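Local coordinates for serine protease inhibitor 4, isoform B (Drosophila melanogaster, PDB 4P0F), which probably inhibits serine-type and cysteine-type endopeptidases, as a member of the serpin family, and is seen here in its cleaved form, at residues A[206-211]-A[222-227]; A[233-238]-A[359-364]; A[268-273]-A[353-358]. All coordinates share one frame; numbering follows the deposited sequence.

How the contacts relate
All three contacts lie in the connected beta strands on one side of the chain's centre. Contact 1 closes first, within the hairpin of strands 197-213 and 218-224; contact 2 joins strand 230-237 to strand 360-366, and contact 3, nested inside the loop that contact 2 closes, joins strand 263-281 to strand 352-355. Centres of contacts 1 and 2, and of 1 and 3, are 14 Å apart; those of 2 and 3 are 10 Å apart. Leu223, Ile234, Leu269 and Leu271 pack between them, and Pro237 O probably accepts a hydrogen bond from His358 NE2. Contacts 1 and 2 belong to serpin sheet B, contact 3 to sheet C, with the four aliphatic side chains layered between.

Contact 1: residues A[206-211]-A[222-227]; sequences ERFRYA and ELPYKD
Arg209 and Glu222 bring the two backbones together where strands 206-211 and 222-224 run antiparallel but markedly splayed, their axes 6.0 Å apart at the closest and their directions 137° from each other. One direct bond spans the gap: Glu222 N donates to Arg209 O at 2.9 Å, with an N-H...O angle of 162°. In the return direction a water takes the place of a direct bond, accepting from Arg209 N at 3.0 Å and donating to Glu222 O at 2.7 Å. A single water thus bridges the strands where they diverge beside the one direct link. Both side chains of this pair project to the same face of the sheet and lie side by side. There Arg209 NH1 and Glu222 OE1 form a salt bridge 3.5 Å long, but the guanidinium and carboxylate planes stand 89° apart and the oxygen sits well out of the guanidinium plane, so the attraction is between charges, with no N-H aimed at the oxygen. The strands form a beta hairpin, and in serpin terms 206-211 lies where the long strand 197-213 passes from sheet C into sheet B, while 222-224 belongs to the next strand of sheet B. Phe208 carries the apolar half of the contact. Leu223 CD2 sits over the centre of its ring, 3.5 Å above the plane, in a CH-pi contact almost on the ring normal. Pro224 CD comes instead to the edge of the ring, 4.0 Å from Phe208 CD1. Leu223 also packs on Leu269 and Ile234, which carries this apolar cluster on toward the neighbouring strands, while Arg209 touches Glu264 of strand 263-281.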
loop_
_atom_site.group_PDB
_atom_site.type_symbol
_atom_site.label_atom_id
_atom_site.label_comp_id
_atom_site.label_asym_id
_atom_site.label_seq_id
_atom_site.Cartn_x
_atom_site.Cartn_y
_atom_site.Cartn_z
ATOM N N GLU A 206 -21.327 -19.709 1.124
ATOM C CA GLU A 206 -20.256 -20.550 0.607
ATOM C C GLU A 206 -19.408 -21.042 1.773
ATOM O O GLU A 206 -19.520 -20.519 2.884
ATOM C CB GLU A 206 -19.366 -19.776 -0.378
ATOM C CG GLU A 206 -19.949 -19.467 -1.747
ATOM C CD GLU A 206 -19.956 -20.657 -2.682
ATOM O OE1 GLU A 206 -19.404 -21.717 -2.319
ATOM O OE2 GLU A 206 -20.506 -20.526 -3.796
ATOM N N ARG A 207 -18.581 -22.053 1.528
ATOM C CA ARG A 207 -17.520 -22.402 2.464
ATOM C C ARG A 207 -16.374 -21.435 2.247
ATOM O O ARG A 207 -15.875 -21.304 1.127
ATOM C CB ARG A 207 -17.039 -23.839 2.270
ATOM C CG ARG A 207 -17.924 -24.890 2.915
ATOM C CD ARG A 207 -17.372 -26.287 2.692
ATOM N NE ARG A 207 -16.275 -26.626 3.603
ATOM C CZ ARG A 207 -16.435 -27.144 4.821
ATOM N NH1 ARG A 207 -17.649 -27.376 5.304
ATOM N NH2 ARG A 207 -15.374 -27.426 5.565
ATOM N N PHE A 208 -15.986 -20.744 3.316
ATOM C CA PHE A 208 -14.852 -19.843 3.306
ATOM C C PHE A 208 -13.990 -20.151 4.509
ATOM O O PHE A 208 -14.472 -20.721 5.485
ATOM C CB PHE A 208 -15.275 -18.379 3.384
ATOM C CG PHE A 208 -15.974 -17.863 2.160
ATOM C CD1 PHE A 208 -15.302 -17.744 0.952
ATOM C CD2 PHE A 208 -17.285 -17.445 2.235
ATOM C CE1 PHE A 208 -15.938 -17.242 -0.165
ATOM C CE2 PHE A 208 -17.925 -16.928 1.124
ATOM C CZ PHE A 208 -17.251 -16.832 -0.075
ATOM N N ARG A 209 -12.725 -19.766 4.435
ATOM C CA ARG A 209 -11.861 -19.772 5.601
ATOM C C ARG A 209 -12.310 -18.678 6.564
ATOM O O ARG A 209 -12.429 -17.519 6.183
ATOM C CB ARG A 209 -10.405 -19.555 5.193
ATOM C CG ARG A 209 -9.840 -20.669 4.348
ATOM C CD ARG A 209 -8.364 -20.461 4.111
ATOM N NE ARG A 209 -7.592 -20.562 5.343
ATOM C CZ ARG A 209 -6.306 -20.243 5.439
ATOM N NH1 ARG A 209 -5.658 -19.799 4.371
ATOM N NH2 ARG A 209 -5.671 -20.365 6.602
ATOM N N TYR A 210 -12.551 -19.076 7.810
ATOM C CA TYR A 210 -13.211 -18.248 8.810
ATOM C C TYR A 210 -12.505 -18.451 10.145
ATOM O O TYR A 210 -11.991 -19.529 10.406
ATOM C CB TYR A 210 -14.706 -18.623 8.932
ATOM C CG TYR A 210 -15.329 -18.192 10.241
ATOM C CD1 TYR A 210 -15.305 -19.028 11.344
ATOM C CD2 TYR A 210 -15.903 -16.931 10.384
ATOM C CE1 TYR A 210 -15.837 -18.642 12.547
ATOM C CE2 TYR A 210 -16.448 -16.533 11.596
ATOM C CZ TYR A 210 -16.407 -17.395 12.674
ATOM O OH TYR A 210 -16.933 -17.040 13.898
ATOM N N ALA A 211 -12.490 -17.426 10.987
ATOM C CA ALA A 211 -12.066 -17.615 12.362
ATOM C C ALA A 211 -12.805 -16.713 13.327
ATOM O O ALA A 211 -13.070 -15.546 13.052
ATOM C CB ALA A 211 -10.547 -17.383 12.502
ATOM N N GLU A 222 -11.798 -14.918 4.951
ATOM C CA GLU A 222 -10.978 -14.734 3.762
ATOM C C GLU A 222 -11.753 -15.120 2.509
ATOM O O GLU A 222 -12.325 -16.205 2.434
ATOM C CB GLU A 222 -9.707 -15.565 3.846
ATOM C CG GLU A 222 -8.467 -14.734 3.858
ATOM C CD GLU A 222 -7.207 -15.558 3.981
ATOM O OE1 GLU A 222 -7.213 -16.754 3.597
ATOM O OE2 GLU A 222 -6.216 -14.995 4.466
ATOM N N LEU A 223 -11.750 -14.220 1.536
ATOM C CA LEU A 223 -12.407 -14.433 0.258
ATOM C C LEU A 223 -11.335 -14.607 -0.816
ATOM O O LEU A 223 -10.627 -13.650 -1.139
ATOM C CB LEU A 223 -13.321 -13.255 -0.074
ATOM C CG LEU A 223 -14.368 -12.883 0.979
ATOM C CD1 LEU A 223 -15.214 -11.708 0.516
ATOM C CD2 LEU A 223 -15.255 -14.076 1.308
ATOM N N PRO A 224 -11.196 -15.825 -1.362
ATOM C CA PRO A 224 -10.120 -16.065 -2.328
ATOM C C PRO A 224 -10.437 -15.575 -3.738
ATOM O O PRO A 224 -11.591 -15.529 -4.138
ATOM C CB PRO A 224 -9.968 -17.589 -2.303
ATOM C CG PRO A 224 -11.318 -18.084 -1.945
ATOM C CD PRO A 224 -11.880 -17.072 -0.986
ATOM N N TYR A 225 -9.391 -15.208 -4.476
ATOM C CA TYR A 225 -9.498 -14.881 -5.898
ATOM C C TYR A 225 -9.098 -16.093 -6.733
ATOM O O TYR A 225 -8.177 -16.817 -6.368
ATOM C CB TYR A 225 -8.601 -13.676 -6.235
ATOM C CG TYR A 225 -9.016 -12.443 -5.482
ATOM C CD1 TYR A 225 -10.082 -11.677 -5.921
ATOM C CD2 TYR A 225 -8.361 -12.058 -4.326
ATOM C CE1 TYR A 225 -10.492 -10.563 -5.226
ATOM C CE2 TYR A 225 -8.758 -10.934 -3.618
ATOM C CZ TYR A 225 -9.823 -10.189 -4.087
ATOM O OH TYR A 225 -10.238 -9.083 -3.399
ATOM N N LYS A 226 -9.772 -16.320 -7.854
ATOM C CA LYS A 226 -9.474 -17.497 -8.660
ATOM C C LYS A 226 -8.107 -17.347 -9.325
ATOM O O LYS A 226 -7.619 -16.232 -9.521
ATOM C CB LYS A 226 -10.564 -17.749 -9.709
ATOM C CG LYS A 226 -10.908 -16.563 -10.577
ATOM C CD LYS A 226 -12.050 -16.886 -11.538
ATOM C CE LYS A 226 -11.606 -17.798 -12.665
ATOM N NZ LYS A 226 -12.300 -17.476 -13.945
ATOM N N ASP A 227 -7.487 -18.482 -9.636
ATOM C CA ASP A 227 -6.214 -18.511 -10.353
ATOM C C ASP A 227 -5.140 -17.685 -9.657
ATOM O O ASP A 227 -4.356 -16.998 -10.311
ATOM C CB ASP A 227 -6.402 -18.003 -11.782
ATOM C CG ASP A 227 -7.463 -18.771 -12.538
ATOM O OD1 ASP A 227 -7.660 -19.969 -12.234
ATOM O OD2 ASP A 227 -8.099 -18.177 -13.435
HETATM O O HOH W 1 -11.469 -18.723 1.951
#

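Contact 2: residues A[233-238]-A[359-364]; sequences LIVLPN and PFTYVL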
loop_
_atom_site.group_PDB
_atom_site.type_symbol
_atom_site.label_atom_id
_atom_site.label_comp_id
_atom_site.label_asym_id
_atom_site.label_seq_id
_atom_site.Cartn_x
_atom_site.Cartn_y
_atom_site.Cartn_z
ATOM N N LEU A 233 -8.875 -10.558 3.141
ATOM C CA LEU A 233 -9.137 -10.821 4.542
ATOM C C LEU A 233 -9.963 -9.691 5.105
ATOM O O LEU A 233 -9.603 -8.531 4.945
ATOM C CB LEU A 233 -7.821 -10.941 5.311
ATOM C CG LEU A 233 -7.929 -11.085 6.829
ATOM C CD1 LEU A 233 -8.451 -12.463 7.202
ATOM C CD2 LEU A 233 -6.566 -10.810 7.450
ATOM N N ILE A 234 -11.088 -10.033 5.728
ATOM C CA ILE A 234 -11.940 -9.053 6.397
ATOM C C ILE A 234 -11.903 -9.344 7.888
ATOM O O ILE A 234 -12.125 -10.481 8.286
ATOM C CB ILE A 234 -13.398 -9.124 5.889
ATOM C CG1 ILE A 234 -13.442 -8.934 4.370
ATOM C CG2 ILE A 234 -14.253 -8.071 6.565
ATOM C CD1 ILE A 234 -14.708 -9.431 3.735
ATOM N N VAL A 235 -11.602 -8.333 8.701
ATOM C CA VAL A 235 -11.638 -8.487 10.150
ATOM C C VAL A 235 -12.705 -7.551 10.682
ATOM O O VAL A 235 -12.627 -6.337 10.536
ATOM C CB VAL A 235 -10.283 -8.200 10.809
ATOM C CG1 VAL A 235 -10.303 -8.679 12.247
ATOM C CG2 VAL A 235 -9.167 -8.881 10.032
ATOM N N LEU A 236 -13.713 -8.159 11.293
ATOM C CA LEU A 236 -14.951 -7.505 11.677
ATOM C C LEU A 236 -15.094 -7.475 13.199
ATOM O O LEU A 236 -15.203 -8.532 13.828
ATOM C CB LEU A 236 -16.132 -8.256 11.057
ATOM C CG LEU A 236 -17.524 -7.701 11.287
ATOM C CD1 LEU A 236 -17.703 -6.352 10.612
ATOM C CD2 LEU A 236 -18.565 -8.711 10.762
ATOM N N PRO A 237 -15.098 -6.276 13.803
ATOM C CA PRO A 237 -15.369 -6.209 15.246
ATOM C C PRO A 237 -16.717 -6.832 15.597
ATOM O O PRO A 237 -17.631 -6.795 14.769
ATOM C CB PRO A 237 -15.374 -4.706 15.542
ATOM C CG PRO A 237 -14.598 -4.084 14.429
ATOM C CD PRO A 237 -14.810 -4.951 13.227
ATOM N N ASN A 238 -16.846 -7.391 16.795
ATOM C CA ASN A 238 -18.117 -7.987 17.210
ATOM C C ASN A 238 -19.173 -6.934 17.540
ATOM O O ASN A 238 -20.365 -7.239 17.561
ATOM C CB ASN A 238 -17.926 -8.900 18.428
ATOM C CG ASN A 238 -17.150 -10.168 18.110
ATOM O OD1 ASN A 238 -17.061 -10.595 16.962
ATOM N ND2 ASN A 238 -16.603 -10.794 19.150
ATOM N N PRO A 359 -18.386 -0.828 10.733
ATOM C CA PRO A 359 -16.996 -0.622 10.296
ATOM C C PRO A 359 -16.068 -1.823 10.478
ATOM O O PRO A 359 -16.133 -2.534 11.489
ATOM C CB PRO A 359 -16.542 0.559 11.161
ATOM C CG PRO A 359 -17.792 1.348 11.346
ATOM C CD PRO A 359 -18.864 0.304 11.548
ATOM N N PHE A 360 -15.210 -2.034 9.482
ATOM C CA PHE A 360 -14.305 -3.172 9.461
ATOM C C PHE A 360 -12.984 -2.820 8.800
ATOM O O PHE A 360 -12.843 -1.763 8.165
ATOM C CB PHE A 360 -14.950 -4.377 8.753
ATOM C CG PHE A 360 -15.329 -4.134 7.308
ATOM C CD1 PHE A 360 -14.423 -4.373 6.280
ATOM C CD2 PHE A 360 -16.603 -3.703 6.980
ATOM C CE1 PHE A 360 -14.785 -4.165 4.960
ATOM C CE2 PHE A 360 -16.964 -3.494 5.666
ATOM C CZ PHE A 360 -16.051 -3.726 4.655
ATOM N N THR A 361 -11.996 -3.687 8.998
ATOM C CA THR A 361 -10.707 -3.525 8.353
ATOM C C THR A 361 -10.520 -4.691 7.389
ATOM O O THR A 361 -11.154 -5.743 7.523
ATOM C CB THR A 361 -9.549 -3.427 9.389
ATOM O OG1 THR A 361 -8.302 -3.242 8.705
ATOM C CG2 THR A 361 -9.462 -4.651 10.214
ATOM N N TYR A 362 -9.700 -4.480 6.370
ATOM C CA TYR A 362 -9.491 -5.500 5.356
ATOM C C TYR A 362 -8.055 -5.443 4.840
ATOM O O TYR A 362 -7.382 -4.408 4.912
ATOM C CB TYR A 362 -10.495 -5.345 4.198
ATOM C CG TYR A 362 -10.369 -4.038 3.457
ATOM C CD1 TYR A 362 -9.439 -3.890 2.438
ATOM C CD2 TYR A 362 -11.147 -2.943 3.800
ATOM C CE1 TYR A 362 -9.302 -2.697 1.767
ATOM C CE2 TYR A 362 -11.014 -1.737 3.132
ATOM C CZ TYR A 362 -10.087 -1.622 2.118
ATOM O OH TYR A 362 -9.938 -0.423 1.457
ATOM N N VAL A 363 -7.598 -6.582 4.344
ATOM C CA VAL A 363 -6.254 -6.751 3.818
ATOM C C VAL A 363 -6.318 -7.615 2.573
ATOM O O VAL A 363 -6.974 -8.652 2.566
ATOM C CB VAL A 363 -5.315 -7.423 4.839
ATOM C CG1 VAL A 363 -3.856 -7.329 4.363
ATOM C CG2 VAL A 363 -5.474 -6.799 6.209
ATOM N N LEU A 364 -5.665 -7.174 1.503
ATOM C CA LEU A 364 -5.449 -8.024 0.335
ATOM C C LEU A 364 -4.106 -8.714 0.538
ATOM O O LEU A 364 -3.053 -8.056 0.555
ATOM C CB LEU A 364 -5.462 -7.211 -0.966
ATOM C CG LEU A 364 -6.784 -6.537 -1.335
ATOM C CD1 LEU A 364 -6.699 -5.843 -2.692
ATOM C CD2 LEU A 364 -7.906 -7.551 -1.356
#
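Leu233 and Val363, two of the three residues with the most surface buried here, face each other as an antiparallel hydrogen-bonded pair. Leu233 N donates to Val363 O at 2.8 Å, and Val363 N returns a bond to Leu233 O at 2.9 Å. Val235 N likewise donates to Thr361 O, and Thr361 N to Val235 O. On the face these four residues share, Leu233 CD2 and Val363 CG2 approach only to 4.3 Å, a looser fit than that of Val235 CB on Thr361 CG2 at 3.7 Å. The third residue, Phe360, lies just beyond the last hydrogen-bonded pair. Its CG stands between the backbone N and the carbonyl carbon (chi1 60°), and CD1 of the ring meets Ile234 CG2 at 3.7 Å, from an oblique direction. Nearer the backbone, Phe360 CB touches Leu236 CD1 at 3.9 Å. Beyond the two strands the ring packs on Pro272 and Phe274. Thr361 OG1 is hydrogen-bonded to Gly375 O and to Tyr22 OH, so this buried hydroxyl has partners beyond the pairing. Four bonds in two pairs, with axes 4.7 Å apart and 163° between directions, make a regular antiparallel ladder, the central pair of strands in sheet B of the serpin fold.

Contact 3: residues A[268-273]-A[353-358]; sequences ALKLPR and EFFADH
Lys270 and Phe355 are side-by-side neighbours in a parallel pairing, strands 268-272 and 353-355 being only 2° from parallel, and the lysine chain runs over one face of the phenyl ring. Lys270 CB starts 3.8 Å from Phe355 CD1, and CG lies 3.7 Å from that same CD1. Lys270 CD then sits over the centre of the ring, 3.6 Å above its plane, in a CH-pi contact. With chi3 at 141°, CE draws back to 4.7 Å from Phe355 CZ. Lys270 NZ ends 5.0 Å from the ring centroid and 29° off its normal, an off-centre cation-pi contact, and makes a weak hydrogen bond to Ser203 OG. Glu353 CB covers the opposite face toward its rim, while Ala268 O meets the ring edge 3.4 Å from Phe355 CE1. An alanine in place of Phe355 would probably leave the methylenes of Lys270 without their platform and its ammonium without the ring, so that the chain could turn more freely. Three backbone bonds set the register: Phe354 N binds Ala268 O, Lys270 N binds Phe354 O and Ala356 N binds Lys270 O, in the s1C–s2C pairing of serpin sheet C. Apolar carbons thus carry most of this aromatic contact, with the distant ammonium likely adding only modest electrostatic attraction.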
loop_
_atom_site.group_PDB
_atom_site.type_symbol
_atom_site.label_atom_id
_atom_site.label_comp_id
_atom_site.label_asym_id
_atom_site.label_seq_id
_atom_site.Cartn_x
_atom_site.Cartn_y
_atom_site.Cartn_z
ATOM N N ALA A 268 -22.693 -17.556 5.855
ATOM C CA ALA A 268 -23.624 -16.654 5.185
ATOM C C ALA A 268 -23.018 -15.263 5.267
ATOM O O ALA A 268 -22.962 -14.650 6.339
ATOM C CB ALA A 268 -24.998 -16.693 5.827
ATOM N N LEU A 269 -22.528 -14.800 4.128
ATOM C CA LEU A 269 -21.787 -13.554 4.033
ATOM C C LEU A 269 -22.647 -12.422 3.507
ATOM O O LEU A 269 -23.393 -12.610 2.543
ATOM C CB LEU A 269 -20.581 -13.750 3.113
ATOM C CG LEU A 269 -19.796 -12.510 2.685
ATOM C CD1 LEU A 269 -19.139 -11.837 3.888
ATOM C CD2 LEU A 269 -18.760 -12.904 1.639
ATOM N N LYS A 270 -22.544 -11.250 4.136
ATOM C CA LYS A 270 -23.047 -10.017 3.533
ATOM C C LYS A 270 -21.922 -8.994 3.537
ATOM O O LYS A 270 -21.310 -8.733 4.566
ATOM C CB LYS A 270 -24.286 -9.477 4.259
ATOM C CG LYS A 270 -25.524 -10.337 4.077
ATOM C CD LYS A 270 -26.675 -9.836 4.929
ATOM C CE LYS A 270 -27.994 -9.941 4.189
ATOM N NZ LYS A 270 -28.365 -11.338 3.835
ATOM N N LEU A 271 -21.652 -8.428 2.367
ATOM C CA LEU A 271 -20.529 -7.512 2.181
ATOM C C LEU A 271 -20.977 -6.312 1.362
ATOM O O LEU A 271 -21.631 -6.490 0.344
ATOM C CB LEU A 271 -19.378 -8.224 1.470
ATOM C CG LEU A 271 -18.075 -7.450 1.302
ATOM C CD1 LEU A 271 -17.424 -7.234 2.660
ATOM C CD2 LEU A 271 -17.153 -8.224 0.391
ATOM N N PRO A 272 -20.631 -5.089 1.794
ATOM C CA PRO A 272 -21.008 -3.939 0.960
ATOM C C PRO A 272 -20.277 -3.930 -0.372
ATOM O O PRO A 272 -19.113 -4.325 -0.453
ATOM C CB PRO A 272 -20.590 -2.722 1.801
ATOM C CG PRO A 272 -20.307 -3.250 3.179
ATOM C CD PRO A 272 -19.912 -4.679 3.012
ATOM N N ARG A 273 -20.979 -3.488 -1.409
ATOM C CA ARG A 273 -20.372 -3.150 -2.678
ATOM C C ARG A 273 -19.830 -1.728 -2.519
ATOM O O ARG A 273 -20.604 -0.771 -2.488
ATOM C CB ARG A 273 -21.402 -3.257 -3.815
ATOM C CG ARG A 273 -20.844 -3.071 -5.223
ATOM C CD ARG A 273 -21.918 -3.333 -6.304
ATOM N NE ARG A 273 -22.955 -2.313 -6.291
ATOM C CZ ARG A 273 -24.238 -2.512 -6.573
ATOM N NH1 ARG A 273 -24.710 -3.726 -6.878
ATOM N NH2 ARG A 273 -25.066 -1.479 -6.534
ATOM N N GLU A 353 -23.173 -16.583 10.367
ATOM C CA GLU A 353 -23.404 -15.285 9.734
ATOM C C GLU A 353 -22.174 -14.393 9.871
ATOM O O GLU A 353 -21.575 -14.280 10.944
ATOM C CB GLU A 353 -24.624 -14.603 10.344
ATOM C CG GLU A 353 -25.905 -15.400 10.148
ATOM C CD GLU A 353 -27.132 -14.650 10.606
ATOM O OE1 GLU A 353 -26.986 -13.698 11.399
ATOM O OE2 GLU A 353 -28.238 -15.008 10.160
ATOM N N PHE A 354 -21.788 -13.779 8.759
ATOM C CA PHE A 354 -20.707 -12.813 8.743
ATOM C C PHE A 354 -21.205 -11.617 7.948
ATOM O O PHE A 354 -21.099 -11.595 6.724
ATOM C CB PHE A 354 -19.444 -13.414 8.128
ATOM C CG PHE A 354 -18.209 -12.588 8.336
ATOM C CD1 PHE A 354 -17.944 -11.496 7.538
ATOM C CD2 PHE A 354 -17.302 -12.913 9.332
ATOM C CE1 PHE A 354 -16.801 -10.728 7.727
ATOM C CE2 PHE A 354 -16.162 -12.160 9.522
ATOM C CZ PHE A 354 -15.903 -11.065 8.722
ATOM N N PHE A 355 -21.809 -10.662 8.653
ATOM C CA PHE A 355 -22.500 -9.538 8.025
ATOM C C PHE A 355 -21.670 -8.294 8.264
ATOM O O PHE A 355 -21.650 -7.766 9.377
ATOM C CB PHE A 355 -23.915 -9.339 8.596
ATOM C CG PHE A 355 -24.884 -10.476 8.321
ATOM C CD1 PHE A 355 -24.565 -11.516 7.461
ATOM C CD2 PHE A 355 -26.130 -10.485 8.934
ATOM C CE1 PHE A 355 -25.469 -12.542 7.217
ATOM C CE2 PHE A 355 -27.034 -11.508 8.695
ATOM C CZ PHE A 355 -26.704 -12.537 7.839
ATOM N N ALA A 356 -20.975 -7.834 7.231
ATOM C CA ALA A 356 -20.071 -6.692 7.364
ATOM C C ALA A 356 -20.849 -5.387 7.235
ATOM O O ALA A 356 -20.664 -4.605 6.278
ATOM C CB ALA A 356 -18.968 -6.771 6.331
ATOM N N ASP A 357 -21.749 -5.171 8.188
ATOM C CA ASP A 357 -22.685 -4.056 8.122
ATOM C C ASP A 357 -22.358 -2.989 9.152
ATOM O O ASP A 357 -23.236 -2.246 9.595
ATOM C CB ASP A 357 -24.127 -4.549 8.308
ATOM C CG ASP A 357 -24.367 -5.222 9.656
ATOM O OD1 ASP A 357 -23.460 -5.262 10.511
ATOM O OD2 ASP A 357 -25.497 -5.705 9.867
ATOM N N HIS A 358 -21.090 -2.940 9.548
ATOM C CA HIS A 358 -20.595 -1.875 10.404
ATOM C C HIS A 358 -19.088 -1.831 10.175
ATOM O O HIS A 358 -18.570 -2.681 9.451
ATOM C CB HIS A 358 -20.998 -2.103 11.870
ATOM C CG HIS A 358 -20.468 -3.368 12.472
ATOM N ND1 HIS A 358 -21.250 -4.489 12.661
ATOM C CD2 HIS A 358 -19.246 -3.679 12.962
ATOM C CE1 HIS A 358 -20.525 -5.437 13.228
ATOM N NE2 HIS A 358 -19.306 -4.971 13.421
#